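Local coordinates for SxtG (Microseira wollei, PDB 6U1R), which transfers amidino groups in the saxitoxin biosynthetic pathway, probably through an amidino-cysteine intermediate, at residues M49-E54 with I79-E84; V42-G47 with V110-F115; C222-F227 with E249-I254; E145-P150 with R244-E249. All coordinates share one frame; numbering follows the deposited sequence. Where two conformers were deposited one is given.

In the fold
Along the chain, interaction 1 is nested inside the loop closed by interaction 2, while interactions 3 and 4 come later and interlock. Interactions 1 and 2, with centres 14 Å apart, touch through M49 CG and F115 O; segment 79-84 runs into helix 83-102, on which V42 packs. Interactions 3 and 4, with centres 11 Å apart, share E249: interaction 3 pairs the two strands of the beta-alpha-beta unit 225-229, 236-245 and 251-255, and interaction 4 packs the end of its helix on strand 145-148. The centres of interactions 1 and 3 lie 35 Å apart. Side chains of interactions 1 and 4, and G43 of interaction 2, lie about 9 to 11 Å from predicted active-site side chains; interaction 3 is remote.

Interaction 1. Residues M49-E54 with I79-E84; sequences MLPALE and IPYPPE
M49 and P80 run side by side as a single beta bridge, with their CA atoms 4.1 Å apart, where the loop before helix 53-57 passes the one before helix 83-102. L50 N donates to I79 O at 2.9 Å, in a bond nearly in line with the carbonyl (C=O...N angle 170°). Next to it, water 1 accepts from I79 N at 3.0 Å and also lies within bonding distance of L50 O, so the backbones are joined both directly and through solvent.

L50 spreads its two methyls over different partners. CD2 sits over the centre of the Y81 ring, 3.5 Å from the centroid and 7° off the normal, a CH-pi contact. CD1 lies against I79 CG2 at 3.8 Å. At the rim of the same ring, Y81 CE1 meets M49 O at 3.3 Å, while P51 CD approaches the hydroxyl end obliquely. The M49 chain is folded: its chi3 of -66° turns CE back onto the I79-P80 peptide, 3.4 Å from I79 C, and SD rests beside P80 CB.

Y81 OH is hydrogen-bonded to P361 O, and F362 stacks with the ring. Y81 is therefore held by a methyl on one face, a carbonyl at its edge and a bond at its hydroxyl, which together restrict its rotation. The contact combines apolar side-chain packing with the direct L50 N to I79 O bond and the water between I79 N and L50 O.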
loop_
_atom_site.group_PDB
_atom_site.type_symbol
_atom_site.label_atom_id
_atom_site.label_comp_id
_atom_site.label_asym_id
_atom_site.label_seq_id
_atom_site.Cartn_x
_atom_site.Cartn_y
_atom_site.Cartn_z
ATOM N N MET A 49 3.184 -18.299 -14.850
ATOM C CA MET A 49 3.014 -19.475 -14.005
ATOM C C MET A 49 1.530 -19.737 -13.801
ATOM O O MET A 49 0.747 -18.798 -13.659
ATOM C CB MET A 49 3.676 -19.274 -12.634
ATOM C CG MET A 49 5.139 -18.833 -12.703
ATOM S SD MET A 49 6.224 -20.102 -13.379
ATOM C CE MET A 49 6.102 -21.351 -12.118
ATOM N N LEU A 50 1.140 -21.009 -13.776
ATOM C CA LEU A 50 -0.268 -21.342 -13.623
ATOM C C LEU A 50 -0.831 -20.779 -12.312
ATOM O O LEU A 50 -0.109 -20.649 -11.313
ATOM C CB LEU A 50 -0.460 -22.860 -13.647
ATOM C CG LEU A 50 -0.185 -23.613 -14.948
ATOM C CD1 LEU A 50 -0.392 -25.122 -14.717
ATOM C CD2 LEU A 50 -1.093 -23.094 -16.070
ATOM N N PRO A 51 -2.130 -20.456 -12.288
ATOM C CA PRO A 51 -2.785 -20.098 -11.029
ATOM C C PRO A 51 -2.650 -21.221 -10.016
ATOM O O PRO A 51 -2.619 -22.400 -10.375
ATOM C CB PRO A 51 -4.257 -19.909 -11.433
ATOM C CG PRO A 51 -4.267 -19.788 -12.886
ATOM C CD PRO A 51 -3.086 -20.552 -13.398
ATOM N N ALA A 52 -2.621 -20.844 -8.743
ATOM C CA ALA A 52 -2.625 -21.803 -7.648
ATOM C C ALA A 52 -4.052 -22.158 -7.261
ATOM O O ALA A 52 -4.933 -21.286 -7.199
ATOM C CB ALA A 52 -1.895 -21.236 -6.433
ATOM N N LEU A 53 -4.263 -23.441 -6.974
ATOM C CA LEU A 53 -5.595 -23.945 -6.676
ATOM C C LEU A 53 -6.126 -23.408 -5.354
ATOM O O LEU A 53 -7.341 -23.176 -5.215
ATOM C CB LEU A 53 -5.553 -25.482 -6.649
ATOM C CG LEU A 53 -6.847 -26.271 -6.590
ATOM C CD1 LEU A 53 -7.692 -26.016 -7.851
ATOM C CD2 LEU A 53 -6.516 -27.766 -6.450
ATOM N N GLU A 54 -5.245 -23.210 -4.380
ATOM C CA GLU A 54 -5.668 -22.890 -3.021
ATOM C C GLU A 54 -5.114 -21.550 -2.590
ATOM O O GLU A 54 -4.056 -21.127 -3.080
ATOM C CB GLU A 54 -5.207 -23.975 -2.028
ATOM C CG GLU A 54 -5.661 -25.393 -2.358
ATOM C CD GLU A 54 -6.990 -25.766 -1.720
ATOM O OE1 GLU A 54 -7.419 -26.934 -1.882
ATOM O OE2 GLU A 54 -7.600 -24.902 -1.052
ATOM N N ILE A 79 4.298 -24.146 -10.978
ATOM C CA ILE A 79 4.178 -24.851 -12.249
ATOM C C ILE A 79 4.074 -23.807 -13.359
ATOM O O ILE A 79 3.146 -22.991 -13.349
ATOM C CB ILE A 79 2.951 -25.778 -12.283
ATOM C CG1 ILE A 79 2.927 -26.722 -11.071
ATOM C CG2 ILE A 79 2.918 -26.567 -13.609
ATOM C CD1 ILE A 79 4.074 -27.720 -11.049
ATOM N N PRO A 80 4.947 -23.814 -14.370
ATOM C CA PRO A 80 4.809 -22.836 -15.462
ATOM C C PRO A 80 3.651 -23.175 -16.395
ATOM O O PRO A 80 3.226 -24.322 -16.521
ATOM C CB PRO A 80 6.153 -22.935 -16.194
ATOM C CG PRO A 80 6.541 -24.379 -16.016
ATOM C CD PRO A 80 6.098 -24.709 -14.588
ATOM N N TYR A 81 3.137 -22.146 -17.068
ATOM C CA TYR A 81 2.298 -22.404 -18.228
ATOM C C TYR A 81 3.109 -23.184 -19.260
ATOM O O TYR A 81 4.317 -22.946 -19.404
ATOM C CB TYR A 81 1.802 -21.103 -18.867
ATOM C CG TYR A 81 0.522 -20.554 -18.279
ATOM C CD1 TYR A 81 0.550 -19.760 -17.150
ATOM C CD2 TYR A 81 -0.720 -20.829 -18.867
ATOM C CE1 TYR A 81 -0.616 -19.252 -16.602
ATOM C CE2 TYR A 81 -1.891 -20.324 -18.331
ATOM C CZ TYR A 81 -1.835 -19.525 -17.195
ATOM O OH TYR A 81 -2.979 -19.006 -16.635
ATOM N N PRO A 82 2.489 -24.096 -20.006
ATOM C CA PRO A 82 3.204 -24.747 -21.106
ATOM C C PRO A 82 3.774 -23.720 -22.067
ATOM O O PRO A 82 3.097 -22.740 -22.422
ATOM C CB PRO A 82 2.119 -25.601 -21.771
ATOM C CG PRO A 82 1.188 -25.918 -20.667
ATOM C CD PRO A 82 1.156 -24.695 -19.796
ATOM N N PRO A 83 5.023 -23.895 -22.502
ATOM C CA PRO A 83 5.628 -22.885 -23.384
ATOM C C PRO A 83 4.836 -22.649 -24.654
ATOM O O PRO A 83 4.787 -21.517 -25.148
ATOM C CB PRO A 83 7.009 -23.476 -23.693
ATOM C CG PRO A 83 7.295 -24.384 -22.584
ATOM C CD PRO A 83 5.990 -24.934 -22.105
ATOM N N GLU A 84 4.215 -23.687 -25.206
ATOM C CA GLU A 84 3.482 -23.488 -26.447
ATOM C C GLU A 84 2.264 -22.599 -26.231
ATOM O O GLU A 84 1.885 -21.842 -27.131
ATOM C CB GLU A 84 3.094 -24.840 -27.059
ATOM C CG GLU A 84 2.145 -25.708 -26.220
ATOM C CD GLU A 84 2.852 -26.644 -25.212
ATOM O OE1 GLU A 84 3.988 -26.357 -24.729
ATOM O OE2 GLU A 84 2.236 -27.684 -24.896
HETATM O O HOH W 1 1.755 -22.545 -10.975
#

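Interaction 2. Residues V42-G47 with V110-F115; sequences VGSVEG and VKPVDF. With FMT (formic acid), chain C.
V110 N points straight at V42 O, with an N-H...O angle of 177°, but at 3.3 Å this direct backbone bond is weak. Water 2 adds a second polar link, donating to G43 O at 2.7 Å and to V110 O at 3.2 Å. Within the 42-47 loop, S44 OG stands anti to its own backbone N (chi1 163°) and accepts from E46 N at 3.2 Å, forming an ST turn. D114 N, at the centre of an inverse gamma turn, donates to O2 of a formic acid molecule, probably from the crystallisation liquor.

The remaining contacts are packing. V110 CG1 lies 3.7 Å from S44 CB and also touches the G43 backbone. P112 turns its ring to E46, bringing CG to 3.7 Å from E46 CB, with its CB close to E46 O. Farther along, G47 O rests 3.5 Å from F115 CB.

The arrangement pairs the loops that leave strands 37-42 and 106-109, with helix 83-102 packed on V42. G43 pairs through its backbone with A369 and lies about 9 Å from the side chain of C368, the predicted amidino-cysteine residue, in what is probably the alpha/beta propeller of the amidinotransferase family.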
loop_
_atom_site.group_PDB
_atom_site.type_symbol
_atom_site.label_atom_id
_atom_site.label_comp_id
_atom_site.label_asym_id
_atom_site.label_seq_id
_atom_site.Cartn_x
_atom_site.Cartn_y
_atom_site.Cartn_z
ATOM N N VAL A 42 -0.322 -2.700 -21.708
ATOM C CA VAL A 42 -0.800 -4.013 -22.137
ATOM C C VAL A 42 0.020 -5.072 -21.414
ATOM O O VAL A 42 1.222 -4.895 -21.195
ATOM C CB VAL A 42 -0.738 -4.172 -23.670
ATOM C CG1 VAL A 42 -1.223 -5.524 -24.105
ATOM C CG2 VAL A 42 -1.628 -3.121 -24.336
ATOM N N GLY A 43 -0.635 -6.157 -21.023
ATOM C CA GLY A 43 0.012 -7.211 -20.278
ATOM C C GLY A 43 1.002 -8.027 -21.112
ATOM O O GLY A 43 1.207 -7.819 -22.313
ATOM N N SER A 44 1.633 -8.975 -20.430
ATOM C CA SER A 44 2.606 -9.879 -21.032
ATOM C C SER A 44 2.363 -11.285 -20.507
ATOM O O SER A 44 2.060 -11.461 -19.321
ATOM C CB SER A 44 4.045 -9.442 -20.709
ATOM O OG SER A 44 4.971 -10.494 -20.939
ATOM N N VAL A 45 2.488 -12.285 -21.384
ATOM C CA VAL A 45 2.345 -13.678 -20.975
ATOM C C VAL A 45 3.680 -14.371 -20.770
ATOM O O VAL A 45 3.702 -15.535 -20.355
ATOM C CB VAL A 45 1.504 -14.486 -21.982
ATOM C CG1 VAL A 45 0.073 -14.056 -21.926
ATOM C CG2 VAL A 45 2.051 -14.324 -23.409
ATOM N N GLU A 46 4.795 -13.717 -21.058
ATOM C CA GLU A 46 6.097 -14.360 -20.916
ATOM C C GLU A 46 6.388 -14.674 -19.451
ATOM O O GLU A 46 6.093 -13.864 -18.563
ATOM C CB GLU A 46 7.178 -13.457 -21.486
ATOM C CG GLU A 46 6.982 -13.146 -22.977
ATOM C CD GLU A 46 8.250 -12.654 -23.633
ATOM O OE1 GLU A 46 8.357 -11.437 -23.881
ATOM O OE2 GLU A 46 9.136 -13.495 -23.893
ATOM N N GLY A 47 6.958 -15.853 -19.198
ATOM C CA GLY A 47 7.323 -16.288 -17.856
ATOM C C GLY A 47 6.158 -16.642 -16.967
ATOM O O GLY A 47 6.350 -16.815 -15.756
ATOM N N VAL A 110 4.444 -4.188 -20.906
ATOM C CA VAL A 110 5.127 -4.557 -19.676
ATOM C C VAL A 110 6.100 -5.690 -19.982
ATOM O O VAL A 110 5.800 -6.601 -20.771
ATOM C CB VAL A 110 4.129 -4.951 -18.573
ATOM C CG1 VAL A 110 3.547 -6.304 -18.840
ATOM C CG2 VAL A 110 4.808 -4.941 -17.222
ATOM N N LYS A 111 7.317 -5.603 -19.384
ATOM C CA LYS A 111 8.352 -6.624 -19.517
ATOM C C LYS A 111 8.192 -7.681 -18.431
ATOM O O LYS A 111 7.968 -7.338 -17.265
ATOM C CB LYS A 111 9.747 -6.015 -19.392
ATOM C CG LYS A 111 9.999 -4.796 -20.263
ATOM C CD LYS A 111 11.230 -4.014 -19.775
ATOM C CE LYS A 111 11.814 -3.152 -20.875
ATOM N NZ LYS A 111 10.767 -2.578 -21.787
ATOM N N PRO A 112 8.331 -8.964 -18.775
ATOM C CA PRO A 112 8.253 -10.010 -17.751
ATOM C C PRO A 112 9.343 -9.856 -16.699
ATOM O O PRO A 112 10.376 -9.216 -16.908
ATOM C CB PRO A 112 8.431 -11.309 -18.551
ATOM C CG PRO A 112 9.154 -10.884 -19.805
ATOM C CD PRO A 112 8.601 -9.528 -20.111
ATOM N N VAL A 113 9.070 -10.430 -15.538
ATOM C CA VAL A 113 10.019 -10.522 -14.438
ATOM C C VAL A 113 10.019 -11.983 -14.000
ATOM O O VAL A 113 9.440 -12.834 -14.685
ATOM C CB VAL A 113 9.635 -9.551 -13.306
ATOM C CG1 VAL A 113 9.783 -8.102 -13.773
ATOM C CG2 VAL A 113 8.192 -9.782 -12.861
ATOM N N ASP A 114 10.661 -12.296 -12.870
ATOM C CA ASP A 114 10.813 -13.687 -12.421
ATOM C C ASP A 114 9.562 -14.166 -11.683
ATOM O O ASP A 114 9.545 -14.326 -10.452
ATOM C CB ASP A 114 12.017 -13.834 -11.497
ATOM C CG ASP A 114 13.344 -13.641 -12.200
ATOM O OD1 ASP A 114 13.401 -13.727 -13.450
ATOM O OD2 ASP A 114 14.342 -13.433 -11.470
ATOM N N PHE A 115 8.519 -14.497 -12.441
ATOM C CA PHE A 115 7.340 -15.068 -11.792
ATOM C C PHE A 115 7.603 -16.463 -11.242
ATOM O O PHE A 115 6.868 -16.914 -10.353
ATOM C CB PHE A 115 6.148 -15.077 -12.762
ATOM C CG PHE A 115 5.697 -13.703 -13.130
ATOM C CD1 PHE A 115 5.019 -12.917 -12.202
ATOM C CD2 PHE A 115 5.988 -13.173 -14.374
ATOM C CE1 PHE A 115 4.635 -11.624 -12.514
ATOM C CE2 PHE A 115 5.596 -11.874 -14.689
ATOM C CZ PHE A 115 4.935 -11.108 -13.753
HETATM C C FMT C . 12.193 -9.428 -10.469
HETATM O O1 FMT C . 12.253 -8.304 -10.957
HETATM O O2 FMT C . 12.365 -10.396 -11.195
HETATM O O HOH W 2 3.662 -6.906 -23.131
#

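Interaction 3. Residues C222-F227 with E249-I254; sequences CGRDIF and EYRIHI
R224 reaches E249 with its guanidinium NH1, which makes a nearly straight salt bridge to E249 OE1 at 2.6 Å, using the anti lone pair of that oxygen, and also donates to E249 O at 2.9 Å. Its chain is extended from CG to NE and spans the gap between the segments. The backbone of R224 takes part as well, its O accepting from R251 N at 2.8 Å.

I226 continues the ladder: I226 N donates to R251 O, and I226 O accepts from H253 N at 2.7 Å. On the sheet face it shares with I252, its CD1 packs on Y250 CD1 at 3.9 Å.

H253 lies on the other face, with D225, R251 and F227. Its NE2 donates to D225 OD1 at 2.8 Å, in the plane of the imidazole. R251 NE reaches the same oxygen at 2.9 Å from the opposite face of the carboxylate plane, and R251 NH2 takes OD2, a side-on grip that leaves the D225 carboxylate little freedom to rotate. The F227 and H253 rings are near parallel, 28° apart, but barely overlap.

Strands 225-229 and 251-255 are thus parallel neighbours, joined through helix 236-245 as a beta-alpha-beta crossover; a type II' turn from C222 to D225 links the first to strand 219-222.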
loop_
_atom_site.group_PDB
_atom_site.type_symbol
_atom_site.label_atom_id
_atom_site.label_comp_id
_atom_site.label_asym_id
_atom_site.label_seq_id
_atom_site.Cartn_x
_atom_site.Cartn_y
_atom_site.Cartn_z
ATOM N N CYS A 222 -17.502 4.903 -14.048
ATOM C CA CYS A 222 -18.418 5.808 -14.766
ATOM C C CYS A 222 -18.332 7.233 -14.206
ATOM O O CYS A 222 -19.323 7.805 -13.753
ATOM C CB CYS A 222 -19.869 5.346 -14.676
ATOM S SG CYS A 222 -20.161 3.741 -15.429
ATOM N N GLY A 223 -17.152 7.821 -14.271
ATOM C CA GLY A 223 -16.960 9.150 -13.695
ATOM C C GLY A 223 -17.104 9.113 -12.191
ATOM O O GLY A 223 -16.465 8.303 -11.507
ATOM N N ARG A 224 -17.962 9.989 -11.654
ATOM C CA ARG A 224 -18.152 10.072 -10.212
ATOM C C ARG A 224 -18.809 8.828 -9.614
ATOM O O ARG A 224 -18.771 8.662 -8.388
ATOM C CB ARG A 224 -19.004 11.294 -9.851
ATOM C CG ARG A 224 -18.299 12.622 -10.033
ATOM C CD ARG A 224 -19.005 13.750 -9.303
ATOM N NE ARG A 224 -18.321 15.028 -9.523
ATOM C CZ ARG A 224 -17.341 15.513 -8.768
ATOM N NH1 ARG A 224 -16.900 14.845 -7.711
ATOM N NH2 ARG A 224 -16.798 16.695 -9.075
ATOM N N ASP A 225 -19.390 7.958 -10.435
ATOM C CA ASP A 225 -20.048 6.745 -9.968
ATOM C C ASP A 225 -19.258 5.538 -10.452
ATOM O O ASP A 225 -18.958 5.426 -11.648
ATOM C CB ASP A 225 -21.498 6.696 -10.453
ATOM C CG ASP A 225 -22.304 7.833 -9.901
ATOM O OD1 ASP A 225 -22.676 7.755 -8.714
ATOM O OD2 ASP A 225 -22.524 8.824 -10.638
ATOM N N ILE A 226 -18.910 4.656 -9.508
ATOM C CA ILE A 226 -18.143 3.439 -9.746
ATOM C C ILE A 226 -18.989 2.252 -9.281
ATOM O O ILE A 226 -19.654 2.323 -8.239
ATOM C CB ILE A 226 -16.791 3.501 -8.996
ATOM C CG1 ILE A 226 -15.902 4.611 -9.570
ATOM C CG2 ILE A 226 -16.049 2.156 -9.049
ATOM C CD1 ILE A 226 -14.739 4.990 -8.683
ATOM N N PHE A 227 -19.000 1.182 -10.059
ATOM C CA PHE A 227 -19.774 -0.013 -9.729
ATOM C C PHE A 227 -18.828 -1.150 -9.373
ATOM O O PHE A 227 -17.852 -1.388 -10.088
ATOM C CB PHE A 227 -20.679 -0.399 -10.892
ATOM C CG PHE A 227 -21.699 0.645 -11.195
ATOM C CD1 PHE A 227 -22.919 0.640 -10.541
ATOM C CD2 PHE A 227 -21.416 1.675 -12.065
ATOM C CE1 PHE A 227 -23.851 1.617 -10.780
ATOM C CE2 PHE A 227 -22.360 2.668 -12.304
ATOM C CZ PHE A 227 -23.574 2.628 -11.650
ATOM N N GLU A 249 -14.943 12.684 -3.856
ATOM C CA GLU A 249 -15.401 12.930 -5.218
ATOM C C GLU A 249 -16.201 11.794 -5.839
ATOM O O GLU A 249 -16.860 12.034 -6.856
ATOM C CB GLU A 249 -14.214 13.233 -6.152
ATOM C CG GLU A 249 -13.260 14.351 -5.697
ATOM C CD GLU A 249 -13.892 15.738 -5.686
ATOM O OE1 GLU A 249 -15.008 15.917 -6.216
ATOM O OE2 GLU A 249 -13.263 16.661 -5.128
ATOM N N TYR A 250 -16.187 10.584 -5.268
ATOM C CA TYR A 250 -16.729 9.403 -5.929
ATOM C C TYR A 250 -17.734 8.687 -5.037
ATOM O O TYR A 250 -17.659 8.730 -3.805
ATOM C CB TYR A 250 -15.609 8.413 -6.316
ATOM C CG TYR A 250 -14.664 8.990 -7.319
ATOM C CD1 TYR A 250 -14.902 8.854 -8.675
ATOM C CD2 TYR A 250 -13.548 9.713 -6.916
ATOM C CE1 TYR A 250 -14.042 9.401 -9.616
ATOM C CE2 TYR A 250 -12.676 10.255 -7.842
ATOM C CZ TYR A 250 -12.942 10.103 -9.196
ATOM O OH TYR A 250 -12.082 10.644 -10.118
ATOM N N ARG A 251 -18.671 8.016 -5.690
ATOM C CA ARG A 251 -19.655 7.166 -5.042
ATOM C C ARG A 251 -19.520 5.770 -5.626
ATOM O O ARG A 251 -19.544 5.614 -6.852
ATOM C CB ARG A 251 -21.074 7.692 -5.278
ATOM C CG ARG A 251 -21.285 9.142 -4.860
ATOM C CD ARG A 251 -22.585 9.704 -5.438
ATOM N NE ARG A 251 -22.519 9.967 -6.886
ATOM C CZ ARG A 251 -22.471 11.179 -7.454
ATOM N NH1 ARG A 251 -22.469 12.286 -6.716
ATOM N NH2 ARG A 251 -22.436 11.293 -8.781
ATOM N N ILE A 252 -19.402 4.765 -4.758
ATOM C CA ILE A 252 -19.287 3.368 -5.180
ATOM C C ILE A 252 -20.596 2.640 -4.913
ATOM O O ILE A 252 -21.092 2.628 -3.777
ATOM C CB ILE A 252 -18.128 2.662 -4.461
ATOM C CG1 ILE A 252 -16.844 3.476 -4.642
ATOM C CG2 ILE A 252 -18.003 1.215 -4.978
ATOM C CD1 ILE A 252 -15.599 2.773 -4.171
ATOM N N HIS A 253 -21.123 1.996 -5.953
ATOM C CA HIS A 253 -22.381 1.261 -5.913
ATOM C C HIS A 253 -22.066 -0.218 -6.052
ATOM O O HIS A 253 -21.284 -0.595 -6.923
ATOM C CB HIS A 253 -23.294 1.699 -7.052
ATOM C CG HIS A 253 -23.502 3.178 -7.106
ATOM N ND1 HIS A 253 -24.525 3.811 -6.430
ATOM C CD2 HIS A 253 -22.796 4.149 -7.729
ATOM C CE1 HIS A 253 -24.446 5.114 -6.652
ATOM N NE2 HIS A 253 -23.405 5.346 -7.434
ATOM N N ILE A 254 -22.669 -1.050 -5.216
ATOM C CA ILE A 254 -22.343 -2.474 -5.178
ATOM C C ILE A 254 -23.497 -3.246 -5.798
ATOM O O ILE A 254 -24.642 -3.116 -5.350
ATOM C CB ILE A 254 -22.056 -2.936 -3.742
ATOM C CG1 ILE A 254 -20.840 -2.179 -3.189
ATOM C CG2 ILE A 254 -21.828 -4.449 -3.679
ATOM C CD1 ILE A 254 -19.540 -2.308 -4.066
#

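Interaction 4. Residues E145-P150 with R244-E249; sequences EIIEAP and RHLEDE
A histidine-carboxylate pair, H245 with E145, ties the C-terminal end of helix 236-245 to strand 145-148. The two side chains reach toward each other tip to tip, and the contact is made by side chains alone, the nearest CA atoms being 10.0 Å apart between I147 and H245. H245 NE2 donates to E145 OE2 at 2.8 Å with an N-H...O angle of 170°. The oxygen lies in the imidazole plane, but it is met on its syn side with NE2 22° out of the carboxylate plane, the two planes being turned 47° apart. E145 CG is anti to the backbone N, and the extended chain beyond it carries the carboxylate out to H245.

OE2 is also hydrogen-bonded to T178 OG1, so a second residue helps to fix the carboxylate that receives the histidine. Beside this polar link, I147 CD1 comes up obliquely to the imidazole, 3.8 Å from H245 CD2, and touches L246 CD2 at 4.3 Å.

W241, one turn earlier in the helix, stacks with H245. Strand 145-148 is the middle one of its sheet, between 139-142, whose I142 packs on I147 and L246, and 176-179. Next to H245, R244 faces the dimer partner, where its NH1 bonds to F171 O and A175 O of the second subunit.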
loop_
_atom_site.group_PDB
_atom_site.type_symbol
_atom_site.label_atom_id
_atom_site.label_comp_id
_atom_site.label_asym_id
_atom_site.label_seq_id
_atom_site.Cartn_x
_atom_site.Cartn_y
_atom_site.Cartn_z
ATOM N N GLU A 145 -4.675 9.355 -10.531
ATOM C CA GLU A 145 -4.113 8.502 -9.488
ATOM C C GLU A 145 -4.125 7.038 -9.906
ATOM O O GLU A 145 -5.154 6.534 -10.388
ATOM C CB GLU A 145 -4.909 8.665 -8.193
ATOM C CG GLU A 145 -4.396 7.834 -7.025
ATOM C CD GLU A 145 -5.236 7.985 -5.773
ATOM O OE1 GLU A 145 -6.379 8.477 -5.868
ATOM O OE2 GLU A 145 -4.759 7.609 -4.683
ATOM N N ILE A 146 -2.996 6.353 -9.684
ATOM C CA ILE A 146 -2.910 4.892 -9.786
ATOM C C ILE A 146 -2.895 4.308 -8.365
ATOM O O ILE A 146 -2.084 4.717 -7.526
ATOM C CB ILE A 146 -1.677 4.465 -10.600
ATOM C CG1 ILE A 146 -1.796 5.035 -12.021
ATOM C CG2 ILE A 146 -1.547 2.941 -10.640
ATOM C CD1 ILE A 146 -0.697 4.704 -12.936
ATOM N N ILE A 147 -3.826 3.391 -8.075
ATOM C CA ILE A 147 -3.963 2.756 -6.761
ATOM C C ILE A 147 -3.596 1.282 -6.882
ATOM O O ILE A 147 -4.191 0.547 -7.687
ATOM C CB ILE A 147 -5.399 2.896 -6.212
ATOM C CG1 ILE A 147 -5.836 4.363 -6.191
ATOM C CG2 ILE A 147 -5.500 2.286 -4.805
ATOM C CD1 ILE A 147 -7.315 4.558 -5.902
ATOM N N GLU A 148 -2.645 0.833 -6.054
ATOM C CA GLU A 148 -2.298 -0.584 -6.005
ATOM C C GLU A 148 -3.267 -1.312 -5.081
ATOM O O GLU A 148 -3.390 -0.974 -3.892
ATOM C CB GLU A 148 -0.850 -0.787 -5.553
ATOM C CG GLU A 148 0.155 0.032 -6.393
ATOM C CD GLU A 148 1.599 -0.443 -6.310
ATOM O OE1 GLU A 148 1.889 -1.407 -5.561
ATOM O OE2 GLU A 148 2.453 0.166 -7.004
ATOM N N ALA A 149 -3.936 -2.315 -5.635
ATOM C CA ALA A 149 -4.969 -3.059 -4.936
ATOM C C ALA A 149 -4.387 -3.952 -3.840
ATOM O O ALA A 149 -3.305 -4.533 -3.999
ATOM C CB ALA A 149 -5.739 -3.921 -5.920
ATOM N N PRO A 150 -5.120 -4.124 -2.734
ATOM C CA PRO A 150 -4.706 -5.092 -1.705
ATOM C C PRO A 150 -5.253 -6.472 -2.032
ATOM O O PRO A 150 -6.359 -6.811 -1.606
ATOM C CB PRO A 150 -5.325 -4.519 -0.427
ATOM C CG PRO A 150 -6.615 -3.851 -0.917
ATOM C CD PRO A 150 -6.347 -3.400 -2.352
ATOM N N ARG A 244 -13.864 4.988 1.244
ATOM C CA ARG A 244 -13.302 6.042 2.084
ATOM C C ARG A 244 -12.172 6.768 1.370
ATOM O O ARG A 244 -12.065 7.997 1.451
ATOM C CB ARG A 244 -12.792 5.495 3.407
ATOM C CG ARG A 244 -12.157 6.643 4.237
ATOM C CD ARG A 244 -12.155 6.404 5.705
ATOM N NE ARG A 244 -13.463 5.974 6.194
ATOM C CZ ARG A 244 -13.633 5.133 7.206
ATOM N NH1 ARG A 244 -12.582 4.633 7.849
ATOM N NH2 ARG A 244 -14.866 4.784 7.572
ATOM N N HIS A 245 -11.304 6.025 0.683
ATOM C CA HIS A 245 -10.203 6.655 -0.036
ATOM C C HIS A 245 -10.706 7.648 -1.078
ATOM O O HIS A 245 -10.077 8.703 -1.291
ATOM C CB HIS A 245 -9.335 5.579 -0.689
ATOM C CG HIS A 245 -8.082 6.116 -1.296
ATOM N ND1 HIS A 245 -7.026 6.579 -0.537
ATOM C CD2 HIS A 245 -7.720 6.280 -2.590
ATOM C CE1 HIS A 245 -6.063 6.995 -1.343
ATOM N NE2 HIS A 245 -6.455 6.819 -2.592
ATOM N N LEU A 246 -11.838 7.348 -1.719
ATOM C CA LEU A 246 -12.379 8.154 -2.810
ATOM C C LEU A 246 -13.580 9.013 -2.398
ATOM O O LEU A 246 -14.280 9.534 -3.272
ATOM C CB LEU A 246 -12.779 7.246 -3.977
ATOM C CG LEU A 246 -11.670 6.410 -4.620
ATOM C CD1 LEU A 246 -12.226 5.592 -5.785
ATOM C CD2 LEU A 246 -10.503 7.300 -5.033
ATOM N N GLU A 247 -13.824 9.199 -1.097
ATOM C CA GLU A 247 -15.116 9.740 -0.651
ATOM C C GLU A 247 -15.324 11.209 -1.022
ATOM O O GLU A 247 -16.472 11.658 -1.070
ATOM C CB GLU A 247 -15.270 9.604 0.870
ATOM C CG GLU A 247 -14.280 10.451 1.671
ATOM C CD GLU A 247 -14.359 10.217 3.177
ATOM O OE1 GLU A 247 -15.176 9.378 3.623
ATOM O OE2 GLU A 247 -13.579 10.857 3.908
ATOM N N ASP A 248 -14.259 11.975 -1.243
ATOM C CA ASP A 248 -14.436 13.393 -1.560
ATOM C C ASP A 248 -15.136 13.597 -2.899
ATOM O O ASP A 248 -15.849 14.596 -3.081
ATOM C CB ASP A 248 -13.081 14.113 -1.585
ATOM C CG ASP A 248 -12.455 14.257 -0.201
ATOM O OD1 ASP A 248 -13.182 14.152 0.802
ATOM O OD2 ASP A 248 -11.229 14.483 -0.130
ATOM N N GLU A 249 -14.943 12.684 -3.856
ATOM C CA GLU A 249 -15.401 12.930 -5.218
ATOM C C GLU A 249 -16.201 11.794 -5.839
ATOM O O GLU A 249 -16.860 12.034 -6.856
ATOM C CB GLU A 249 -14.214 13.233 -6.152
ATOM C CG GLU A 249 -13.260 14.351 -5.697
ATOM C CD GLU A 249 -13.892 15.738 -5.686
ATOM O OE1 GLU A 249 -15.008 15.917 -6.216
ATOM O OE2 GLU A 249 -13.263 16.661 -5.128
#